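Succinylglutamatedesuccinylase/aspartoacylase (Rhodobacter sphaeroides 2.4.1, PDB 3CDX) probably hydrolyses carbon-nitrogen bonds in linear amides, as a metal-dependent hydrolase of the succinylglutamate desuccinylase/aspartoacylase family. Local coordinates at residues Phe17-Arg28 with Val41-Gly51; Ala151-Asn162 with Ile317-Gly325. All coordinates share one frame; numbering follows the deposited sequence.

How the contacts relate
From the N terminus, the chain first meets itself in contact 1, where strands 21-30 and 40-50 pair and close the short loop between them. It then passes through the calcium ligands His63, Glu66 and His149 before Ala151-Asn162 opens contact 2, which is sealed only when Ile317-Gly325 returns, 154 residues later. The two closures follow in series, neither nesting nor crossing, with centres about 33 Å apart on opposite sides of the chain's centre. Contact 1 builds a margin of the fold through a local hairpin; contact 2 ties the catalytic region to late strands. Assembly links them too: the loop that contact 1 closes, as supplied by the fourth subunit, packs against contact 2 of this chain.

Contact 1: Phe17-Arg28 with Val41-Gly51; sequences FDRDGRQAGYAR and VEIPITVVKNG
Lys49 leaves the strand with CG anti to the backbone N (chi1 -173°) and then bends at its last two torsions, which curls its chain past Asp20 OD1. The resulting salt bridge, Lys49 NZ to Asp20 OD1, is long at 3.7 Å, and a water between the two groups supplements it. A second water accepts from Gly51 N and donates to Asp20 OD2. At the far end, Tyr26 has CG beside its backbone N (chi1 -57°), which lays CD1 3.7 Å from Pro44 CA. Over one face of this ring stands Glu42 OE1, the carboxylate and ring planes only 24° apart. Both polar ends turn to neighbours: Tyr26 OH bonds Val303 N of the second subunit, and Glu42 OE1 pairs with Arg329 of the third. Between these ends runs a beta hairpin, its antiparallel strands joined by eight backbone hydrogen bonds from Gly21-Lys49 to Ala27-Ile43, with strand 87-92 on the other side of 40-50. On the face of Gln23 and Val47, those two side chains lie side by side, Gln23 CB 3.7 Å from Val47 CG1. Phe17 closes over the same face: Ile45 CG2 meets its ring edge at CE1 (4.0 Å), while Val47 CG2 approaches CD1 obliquely. On the reverse face, Thr46 CG2 sits over the Arg22 guanidinium, 3.9 Å from NH2, a group that also forms a salt bridge with Asp304 of the second subunit.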
loop_
_atom_site.group_PDB
_atom_site.type_symbol
_atom_site.label_atom_id
_atom_site.label_comp_id
_atom_site.label_asym_id
_atom_site.label_seq_id
_atom_site.Cartn_x
_atom_site.Cartn_y
_atom_site.Cartn_z
ATOM N N PHE A 17 16.331 -37.593 -8.312
ATOM C CA PHE A 17 15.102 -38.317 -7.976
ATOM C C PHE A 17 15.131 -39.828 -8.297
ATOM O O PHE A 17 14.270 -40.574 -7.833
ATOM C CB PHE A 17 13.898 -37.625 -8.623
ATOM C CG PHE A 17 13.583 -36.256 -8.031
ATOM C CD1 PHE A 17 12.727 -36.130 -6.922
ATOM C CD2 PHE A 17 14.127 -35.105 -8.588
ATOM C CE1 PHE A 17 12.421 -34.857 -6.374
ATOM C CE2 PHE A 17 13.828 -33.846 -8.070
ATOM C CZ PHE A 17 12.975 -33.719 -6.949
ATOM N N ASP A 18 16.140 -40.269 -9.055
ATOM C CA ASP A 18 16.339 -41.687 -9.389
ATOM C C ASP A 18 17.302 -42.397 -8.427
ATOM O O ASP A 18 17.503 -43.604 -8.530
ATOM C CB ASP A 18 16.873 -41.827 -10.815
ATOM C CG ASP A 18 15.884 -41.345 -11.865
ATOM O OD1 ASP A 18 14.672 -41.629 -11.724
ATOM O OD2 ASP A 18 16.330 -40.692 -12.854
ATOM N N ARG A 19 17.896 -41.650 -7.496
ATOM C CA ARG A 19 18.876 -42.202 -6.585
ATOM C C ARG A 19 18.217 -42.787 -5.342
ATOM O O ARG A 19 17.399 -42.126 -4.699
ATOM C CB ARG A 19 19.862 -41.118 -6.188
ATOM C CG ARG A 19 21.020 -41.590 -5.328
ATOM C CD ARG A 19 22.137 -40.564 -5.395
ATOM N NE ARG A 19 22.196 -39.701 -4.222
ATOM C CZ ARG A 19 22.688 -38.461 -4.218
ATOM N NH1 ARG A 19 22.707 -37.768 -3.077
ATOM N NH2 ARG A 19 23.152 -37.906 -5.351
ATOM N N ASP A 20 18.573 -44.027 -5.001
ATOM C CA ASP A 20 18.053 -44.662 -3.790
ATOM C C ASP A 20 18.569 -43.987 -2.521
ATOM O O ASP A 20 19.690 -43.506 -2.478
ATOM C CB ASP A 20 18.430 -46.142 -3.730
ATOM C CG ASP A 20 17.518 -47.030 -4.557
ATOM O OD1 ASP A 20 16.501 -46.558 -5.123
ATOM O OD2 ASP A 20 17.839 -48.229 -4.637
ATOM N N GLY A 21 17.730 -43.986 -1.491
ATOM C CA GLY A 21 18.042 -43.371 -0.230
ATOM C C GLY A 21 17.130 -42.181 0.044
ATOM O O GLY A 21 16.011 -42.067 -0.499
ATOM N N ARG A 22 17.615 -41.294 0.897
ATOM C CA ARG A 22 16.870 -40.113 1.283
ATOM C C ARG A 22 17.664 -38.896 0.905
ATOM O O ARG A 22 18.849 -38.831 1.190
ATOM C CB ARG A 22 16.588 -40.133 2.783
ATOM C CG ARG A 22 15.888 -38.891 3.318
ATOM C CD ARG A 22 15.634 -39.008 4.823
ATOM N NE ARG A 22 14.776 -37.925 5.310
ATOM C CZ ARG A 22 15.245 -36.740 5.695
ATOM N NH1 ARG A 22 16.556 -36.481 5.647
ATOM N NH2 ARG A 22 14.410 -35.817 6.134
ATOM N N GLN A 23 16.989 -37.947 0.231
ATOM C CA GLN A 23 17.506 -36.591 -0.061
ATOM C C GLN A 23 16.511 -35.568 0.460
ATOM O O GLN A 23 15.341 -35.612 0.098
ATOM C CB GLN A 23 17.694 -36.387 -1.565
ATOM C CG GLN A 23 18.933 -37.116 -2.141
ATOM C CD GLN A 23 18.807 -37.321 -3.623
ATOM O OE1 GLN A 23 19.397 -36.562 -4.418
ATOM N NE2 GLN A 23 17.994 -38.329 -4.026
ATOM N N ALA A 24 16.978 -34.681 1.335
ATOM C CA ALA A 24 16.177 -33.599 1.898
ATOM C C ALA A 24 16.890 -32.321 1.526
ATOM O O ALA A 24 18.008 -32.100 1.974
ATOM C CB ALA A 24 16.096 -33.725 3.415
ATOM N N GLY A 25 16.246 -31.481 0.716
ATOM C CA GLY A 25 16.853 -30.226 0.272
ATOM C C GLY A 25 15.826 -29.196 -0.151
ATOM O O GLY A 25 14.712 -29.175 0.357
ATOM N N TYR A 26 16.205 -28.329 -1.081
ATOM C CA TYR A 26 15.342 -27.215 -1.488
ATOM C C TYR A 26 15.437 -27.070 -2.965
ATOM O O TYR A 26 16.521 -27.228 -3.533
ATOM C CB TYR A 26 15.838 -25.910 -0.867
ATOM C CG TYR A 26 15.894 -25.999 0.623
ATOM C CD1 TYR A 26 14.737 -25.841 1.379
ATOM C CD2 TYR A 26 17.099 -26.266 1.291
ATOM C CE1 TYR A 26 14.765 -25.936 2.734
ATOM C CE2 TYR A 26 17.117 -26.389 2.683
ATOM C CZ TYR A 26 15.928 -26.206 3.378
ATOM O OH TYR A 26 15.879 -26.292 4.726
ATOM N N ALA A 27 14.323 -26.762 -3.613
ATOM C CA ALA A 27 14.425 -26.175 -4.948
ATOM C C ALA A 27 14.604 -24.678 -4.773
ATOM O O ALA A 27 13.930 -24.077 -3.966
ATOM C CB ALA A 27 13.198 -26.493 -5.802
ATOM N N ARG A 28 15.488 -24.073 -5.548
ATOM C CA ARG A 28 15.803 -22.658 -5.399
ATOM C C ARG A 28 15.075 -21.862 -6.462
ATOM O O ARG A 28 15.435 -21.918 -7.658
ATOM C CB ARG A 28 17.322 -22.442 -5.512
ATOM C CG ARG A 28 18.108 -23.232 -4.492
ATOM C CD ARG A 28 19.638 -23.123 -4.661
ATOM N NE ARG A 28 20.200 -23.669 -5.918
ATOM C CZ ARG A 28 20.433 -24.963 -6.163
ATOM N NH1 ARG A 28 20.125 -25.891 -5.268
ATOM N NH2 ARG A 28 20.956 -25.338 -7.326
ATOM N N VAL A 41 13.983 -18.003 -3.290
ATOM C CA VAL A 41 13.213 -18.594 -2.215
ATOM C C VAL A 41 13.456 -20.118 -2.238
ATOM O O VAL A 41 13.353 -20.763 -3.286
ATOM C CB VAL A 41 11.712 -18.183 -2.310
ATOM C CG1 VAL A 41 11.195 -18.538 -3.601
ATOM C CG2 VAL A 41 10.869 -18.865 -1.253
ATOM N N GLU A 42 13.791 -20.679 -1.084
ATOM C CA GLU A 42 14.024 -22.114 -0.949
ATOM C C GLU A 42 12.725 -22.857 -0.636
ATOM O O GLU A 42 12.045 -22.589 0.379
ATOM C CB GLU A 42 15.066 -22.382 0.143
ATOM C CG GLU A 42 16.479 -21.954 -0.297
ATOM C CD GLU A 42 17.514 -21.869 0.835
ATOM O OE1 GLU A 42 17.200 -22.101 2.016
ATOM O OE2 GLU A 42 18.671 -21.534 0.520
ATOM N N ILE A 43 12.410 -23.815 -1.503
ATOM C CA ILE A 43 11.191 -24.587 -1.383
ATOM C C ILE A 43 11.609 -25.992 -0.922
ATOM O O ILE A 43 12.234 -26.730 -1.679
ATOM C CB ILE A 43 10.427 -24.690 -2.736
ATOM C CG1 ILE A 43 10.302 -23.352 -3.471
ATOM C CG2 ILE A 43 9.051 -25.436 -2.556
ATOM C CD1 ILE A 43 9.240 -22.378 -3.022
ATOM N N PRO A 44 11.271 -26.362 0.319
ATOM C CA PRO A 44 11.651 -27.706 0.812
ATOM C C PRO A 44 11.099 -28.908 0.004
ATOM O O PRO A 44 9.906 -28.967 -0.299
ATOM C CB PRO A 44 11.147 -27.721 2.268
ATOM C CG PRO A 44 10.220 -26.554 2.405
ATOM C CD PRO A 44 10.577 -25.554 1.352
ATOM N N ILE A 45 12.000 -29.840 -0.327
ATOM C CA ILE A 45 11.671 -31.111 -1.018
ATOM C C ILE A 45 12.494 -32.244 -0.388
ATOM O O ILE A 45 13.729 -32.131 -0.275
ATOM C CB ILE A 45 12.075 -31.127 -2.529
ATOM C CG1 ILE A 45 11.402 -30.027 -3.331
ATOM C CG2 ILE A 45 11.770 -32.517 -3.177
ATOM C CD1 ILE A 45 11.981 -29.891 -4.763
ATOM N N THR A 46 11.793 -33.297 0.055
ATOM C CA THR A 46 12.393 -34.508 0.597
ATOM C C THR A 46 11.918 -35.669 -0.281
ATOM O O THR A 46 10.724 -35.769 -0.627
ATOM C CB THR A 46 11.993 -34.774 2.084
ATOM O OG1 THR A 46 12.330 -33.639 2.891
ATOM C CG2 THR A 46 12.760 -35.987 2.659
ATOM N N VAL A 47 12.866 -36.520 -0.673
ATOM C CA VAL A 47 12.564 -37.714 -1.478
ATOM C C VAL A 47 13.201 -38.898 -0.794
ATOM O O VAL A 47 14.384 -38.840 -0.393
ATOM C CB VAL A 47 13.017 -37.609 -2.968
ATOM C CG1 VAL A 47 14.535 -37.479 -3.082
ATOM C CG2 VAL A 47 12.539 -38.830 -3.785
ATOM N N VAL A 48 12.387 -39.940 -0.617
ATOM C CA VAL A 48 12.857 -41.244 -0.148
ATOM C C VAL A 48 12.588 -42.248 -1.278
ATOM O O VAL A 48 11.451 -42.394 -1.747
ATOM C CB VAL A 48 12.149 -41.686 1.181
ATOM C CG1 VAL A 48 12.594 -43.069 1.605
ATOM C CG2 VAL A 48 12.412 -40.696 2.305
ATOM N N LYS A 49 13.645 -42.931 -1.709
ATOM C CA LYS A 49 13.532 -43.967 -2.723
ATOM C C LYS A 49 14.201 -45.257 -2.226
ATOM O O LYS A 49 15.332 -45.248 -1.763
ATOM C CB LYS A 49 14.131 -43.487 -4.046
ATOM C CG LYS A 49 13.917 -44.430 -5.246
ATOM C CD LYS A 49 14.574 -43.881 -6.506
ATOM C CE LYS A 49 15.149 -44.985 -7.401
ATOM N NZ LYS A 49 14.108 -45.887 -7.896
ATOM N N ASN A 50 13.475 -46.361 -2.325
ATOM C CA ASN A 50 14.010 -47.678 -1.987
ATOM C C ASN A 50 13.237 -48.745 -2.728
ATOM O O ASN A 50 11.996 -48.678 -2.857
ATOM C CB ASN A 50 13.903 -47.939 -0.479
ATOM C CG ASN A 50 14.597 -49.239 -0.035
ATOM O OD1 ASN A 50 15.792 -49.420 -0.233
ATOM N ND2 ASN A 50 13.839 -50.127 0.604
ATOM N N GLY A 51 13.980 -49.734 -3.216
ATOM C CA GLY A 51 13.395 -50.973 -3.703
ATOM C C GLY A 51 12.540 -50.712 -4.905
ATOM O O GLY A 51 12.947 -49.984 -5.817
HETATM O O HOH W 1 14.910 -48.402 -6.086
HETATM O O HOH W 2 16.990 -50.600 -3.679
#

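Contact 2: Ala151-Asn162 with Ile317-Gly325; sequences AGHSYDSTPSTN and IVWFGAGPG
The indole of Trp319 meets Ser160 edge-on: NE1 donates to Ser160 OG over 2.9 Å, nearly straight at 166°, with the oxygen only 5° out of the ring plane. Thr158 CG2 touches the same edge at Trp319 CD1 (3.8 Å). Over one face of the indole lies Phe320, its CE1 above the centre. Ser157 CB approaches the Phe320 ring obliquely, 3.5 Å from CE1, while Tyr155 CD2 comes to its edge, 3.3 Å from Phe320 CD2. The Tyr155 and Phe320 rings meet obliquely, their planes 50° apart. Gly321 O lies in the plane of the Tyr155 ring, at its edge and 3.4 Å from CD1.

The next shell sets these groups in place. Strand 155-157 runs antiparallel to the returning chain, with Asp156 and Gly321 exchanging both backbone bonds and Thr158 N donating to Trp319 O. Against strand 332-339, Trp319 and Phe320 form a classic beta bulge, both facing Val335, so consecutive aromatic residues share one side. Trp319 has CG anti to its backbone N, which carries the ring back to Ser160. Having no side chain, Gly323 can bring CA within 3.4 Å of Ser154 O.

Farther out, Asp156 forms a salt bridge with Arg220, and Trp38 of the fourth subunit meets the Phe320 ring. The side chain of Ala151, whose CB touches Phe320 CE2, lies about 7 Å from the calcium ion. Ser160 OG donates to Thr158 O (2.7 Å); Glu214 O is also within hydrogen-bonding range, and the two carbonyls probably share or compete for the one proton. With an alanine here, the buried indole N-H is likely to lose its acceptor, and with it the one polar bond across this contact that fixes the ring's orientation. A single hydroxyl thus accepts from the indole and donates back to the backbone at Thr158, giving a largely aromatic, buried cluster a directional anchor.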
loop_
_atom_site.group_PDB
_atom_site.type_symbol
_atom_site.label_atom_id
_atom_site.label_comp_id
_atom_site.label_asym_id
_atom_site.label_seq_id
_atom_site.Cartn_x
_atom_site.Cartn_y
_atom_site.Cartn_z
ATOM N N ALA A 151 -9.863 -24.747 3.965
ATOM C CA ALA A 151 -10.562 -23.548 3.471
ATOM C C ALA A 151 -9.869 -22.229 3.833
ATOM O O ALA A 151 -10.382 -21.155 3.504
ATOM C CB ALA A 151 -12.004 -23.546 3.922
ATOM N N GLY A 152 -8.706 -22.324 4.498
ATOM C CA GLY A 152 -7.873 -21.169 4.829
ATOM C C GLY A 152 -8.633 -20.168 5.688
ATOM O O GLY A 152 -9.226 -20.539 6.719
ATOM N N HIS A 153 -8.639 -18.912 5.241
ATOM C CA HIS A 153 -9.451 -17.866 5.842
ATOM C C HIS A 153 -10.869 -17.716 5.293
ATOM O O HIS A 153 -11.642 -16.923 5.828
ATOM C CB HIS A 153 -8.741 -16.512 5.707
ATOM C CG HIS A 153 -7.474 -16.427 6.494
ATOM N ND1 HIS A 153 -6.290 -16.980 6.054
ATOM C CD2 HIS A 153 -7.203 -15.875 7.703
ATOM C CE1 HIS A 153 -5.342 -16.767 6.953
ATOM N NE2 HIS A 153 -5.863 -16.071 7.948
ATOM N N SER A 154 -11.209 -18.478 4.256
ATOM C CA SER A 154 -12.488 -18.363 3.540
ATOM C C SER A 154 -13.721 -19.035 4.217
ATOM O O SER A 154 -14.847 -18.505 4.188
ATOM C CB SER A 154 -12.326 -18.914 2.106
ATOM O OG SER A 154 -11.395 -18.143 1.350
ATOM N N TYR A 155 -13.493 -20.187 4.814
ATOM C CA TYR A 155 -14.542 -21.023 5.364
ATOM C C TYR A 155 -13.933 -21.904 6.433
ATOM O O TYR A 155 -12.729 -21.932 6.613
ATOM C CB TYR A 155 -15.080 -22.000 4.287
ATOM C CG TYR A 155 -15.663 -21.273 3.149
ATOM C CD1 TYR A 155 -16.832 -20.552 3.330
ATOM C CD2 TYR A 155 -15.048 -21.273 1.907
ATOM C CE1 TYR A 155 -17.387 -19.821 2.315
ATOM C CE2 TYR A 155 -15.589 -20.549 0.855
ATOM C CZ TYR A 155 -16.769 -19.806 1.078
ATOM O OH TYR A 155 -17.365 -19.064 0.079
ATOM N N ASP A 156 -14.787 -22.617 7.141
ATOM C CA ASP A 156 -14.336 -23.839 7.742
ATOM C C ASP A 156 -14.796 -24.963 6.825
ATOM O O ASP A 156 -15.716 -24.793 5.999
ATOM C CB ASP A 156 -14.878 -24.030 9.159
ATOM C CG ASP A 156 -14.012 -24.985 9.983
ATOM O OD1 ASP A 156 -12.900 -25.341 9.516
ATOM O OD2 ASP A 156 -14.431 -25.378 11.105
ATOM N N SER A 157 -14.161 -26.111 6.961
ATOM C CA SER A 157 -14.570 -27.268 6.209
ATOM C C SER A 157 -14.530 -28.455 7.156
ATOM O O SER A 157 -13.697 -28.513 8.069
ATOM C CB SER A 157 -13.666 -27.455 4.981
ATOM O OG SER A 157 -12.317 -27.703 5.378
ATOM N N THR A 158 -15.473 -29.376 6.991
ATOM C CA THR A 158 -15.410 -30.597 7.783
ATOM C C THR A 158 -14.333 -31.517 7.207
ATOM O O THR A 158 -14.231 -31.651 5.973
ATOM C CB THR A 158 -16.805 -31.286 7.925
ATOM O OG1 THR A 158 -16.695 -32.361 8.860
ATOM C CG2 THR A 158 -17.304 -31.802 6.628
ATOM N N PRO A 159 -13.470 -32.089 8.079
ATOM C CA PRO A 159 -12.382 -32.912 7.518
ATOM C C PRO A 159 -12.819 -34.003 6.521
ATOM O O PRO A 159 -13.633 -34.888 6.832
ATOM C CB PRO A 159 -11.676 -33.481 8.740
ATOM C CG PRO A 159 -12.081 -32.484 9.935
ATOM C CD PRO A 159 -13.420 -31.962 9.557
ATOM N N SER A 160 -12.190 -33.976 5.359
ATOM C CA SER A 160 -12.657 -34.709 4.200
ATOM C C SER A 160 -11.564 -34.775 3.155
ATOM O O SER A 160 -10.608 -33.955 3.189
ATOM C CB SER A 160 -13.852 -33.961 3.605
ATOM O OG SER A 160 -13.550 -32.569 3.475
ATOM N N THR A 161 -11.705 -35.738 2.232
ATOM C CA THR A 161 -10.920 -35.787 1.004
ATOM C C THR A 161 -11.875 -35.336 -0.067
ATOM O O THR A 161 -13.085 -35.232 0.166
ATOM C CB THR A 161 -10.385 -37.215 0.627
ATOM O OG1 THR A 161 -11.460 -38.164 0.675
ATOM C CG2 THR A 161 -9.330 -37.675 1.581
ATOM N N ASN A 162 -11.342 -35.069 -1.249
ATOM C CA ASN A 162 -12.187 -34.699 -2.385
ATOM C C ASN A 162 -11.556 -35.149 -3.685
ATOM O O ASN A 162 -10.375 -35.491 -3.731
ATOM C CB ASN A 162 -12.493 -33.202 -2.421
ATOM C CG ASN A 162 -11.233 -32.362 -2.439
ATOM O OD1 ASN A 162 -10.555 -32.267 -3.450
ATOM N ND2 ASN A 162 -10.922 -31.766 -1.325
ATOM N N ILE A 317 -25.390 -32.525 4.624
ATOM C CA ILE A 317 -24.461 -32.210 5.714
ATOM C C ILE A 317 -23.647 -30.982 5.244
ATOM O O ILE A 317 -23.231 -30.907 4.068
ATOM C CB ILE A 317 -23.549 -33.432 5.998
ATOM C CG1 ILE A 317 -24.421 -34.654 6.306
ATOM C CG2 ILE A 317 -22.472 -33.172 7.130
ATOM C CD1 ILE A 317 -23.662 -35.854 6.781
ATOM N N VAL A 318 -23.480 -29.994 6.124
ATOM C CA VAL A 318 -22.660 -28.830 5.793
ATOM C C VAL A 318 -21.214 -29.284 5.576
ATOM O O VAL A 318 -20.597 -29.895 6.445
ATOM C CB VAL A 318 -22.781 -27.665 6.843
ATOM C CG1 VAL A 318 -21.944 -26.449 6.434
ATOM C CG2 VAL A 318 -24.258 -27.233 6.970
ATOM N N TRP A 319 -20.695 -29.007 4.385
ATOM C CA TRP A 319 -19.315 -29.371 4.058
ATOM C C TRP A 319 -18.350 -28.199 4.311
ATOM O O TRP A 319 -17.327 -28.386 4.997
ATOM C CB TRP A 319 -19.212 -29.830 2.611
ATOM C CG TRP A 319 -17.818 -30.218 2.190
ATOM C CD1 TRP A 319 -16.853 -30.833 2.952
ATOM C CD2 TRP A 319 -17.233 -29.995 0.917
ATOM N NE1 TRP A 319 -15.717 -31.030 2.211
ATOM C CE2 TRP A 319 -15.918 -30.499 0.963
ATOM C CE3 TRP A 319 -17.695 -29.417 -0.271
ATOM C CZ2 TRP A 319 -15.073 -30.468 -0.139
ATOM C CZ3 TRP A 319 -16.831 -29.364 -1.370
ATOM C CH2 TRP A 319 -15.537 -29.887 -1.290
ATOM N N PHE A 320 -18.682 -27.043 3.699
ATOM C CA PHE A 320 -18.070 -25.727 3.951
ATOM C C PHE A 320 -19.059 -24.837 4.665
ATOM O O PHE A 320 -20.212 -24.709 4.241
ATOM C CB PHE A 320 -17.664 -25.010 2.653
ATOM C CG PHE A 320 -16.356 -25.465 2.070
ATOM C CD1 PHE A 320 -15.944 -26.780 2.164
ATOM C CD2 PHE A 320 -15.519 -24.547 1.393
ATOM C CE1 PHE A 320 -14.702 -27.193 1.621
ATOM C CE2 PHE A 320 -14.275 -24.959 0.861
ATOM C CZ PHE A 320 -13.887 -26.287 0.969
ATOM N N GLY A 321 -18.585 -24.182 5.720
ATOM C CA GLY A 321 -19.402 -23.259 6.502
ATOM C C GLY A 321 -18.769 -21.893 6.535
ATOM O O GLY A 321 -17.531 -21.773 6.412
ATOM N N ALA A 322 -19.612 -20.884 6.719
ATOM C CA ALA A 322 -19.203 -19.471 6.747
ATOM C C ALA A 322 -17.863 -19.247 7.478
ATOM O O ALA A 322 -17.644 -19.796 8.557
ATOM C CB ALA A 322 -20.284 -18.636 7.379
ATOM N N GLY A 323 -16.985 -18.456 6.864
ATOM C CA GLY A 323 -15.683 -18.082 7.438
ATOM C C GLY A 323 -15.786 -16.734 8.124
ATOM O O GLY A 323 -16.187 -16.675 9.301
ATOM N N PRO A 324 -15.433 -15.642 7.407
ATOM C CA PRO A 324 -15.537 -14.256 7.940
ATOM C C PRO A 324 -16.947 -13.920 8.417
ATOM O O PRO A 324 -17.914 -14.293 7.761
ATOM C CB PRO A 324 -15.223 -13.346 6.733
ATOM C CG PRO A 324 -14.755 -14.215 5.652
ATOM C CD PRO A 324 -14.935 -15.683 6.011
ATOM N N GLY A 325 -17.059 -13.201 9.534
ATOM C CA GLY A 325 -18.345 -12.621 9.912
ATOM C C GLY A 325 -18.908 -11.704 8.840
ATOM O O GLY A 325 -20.073 -11.830 8.437
#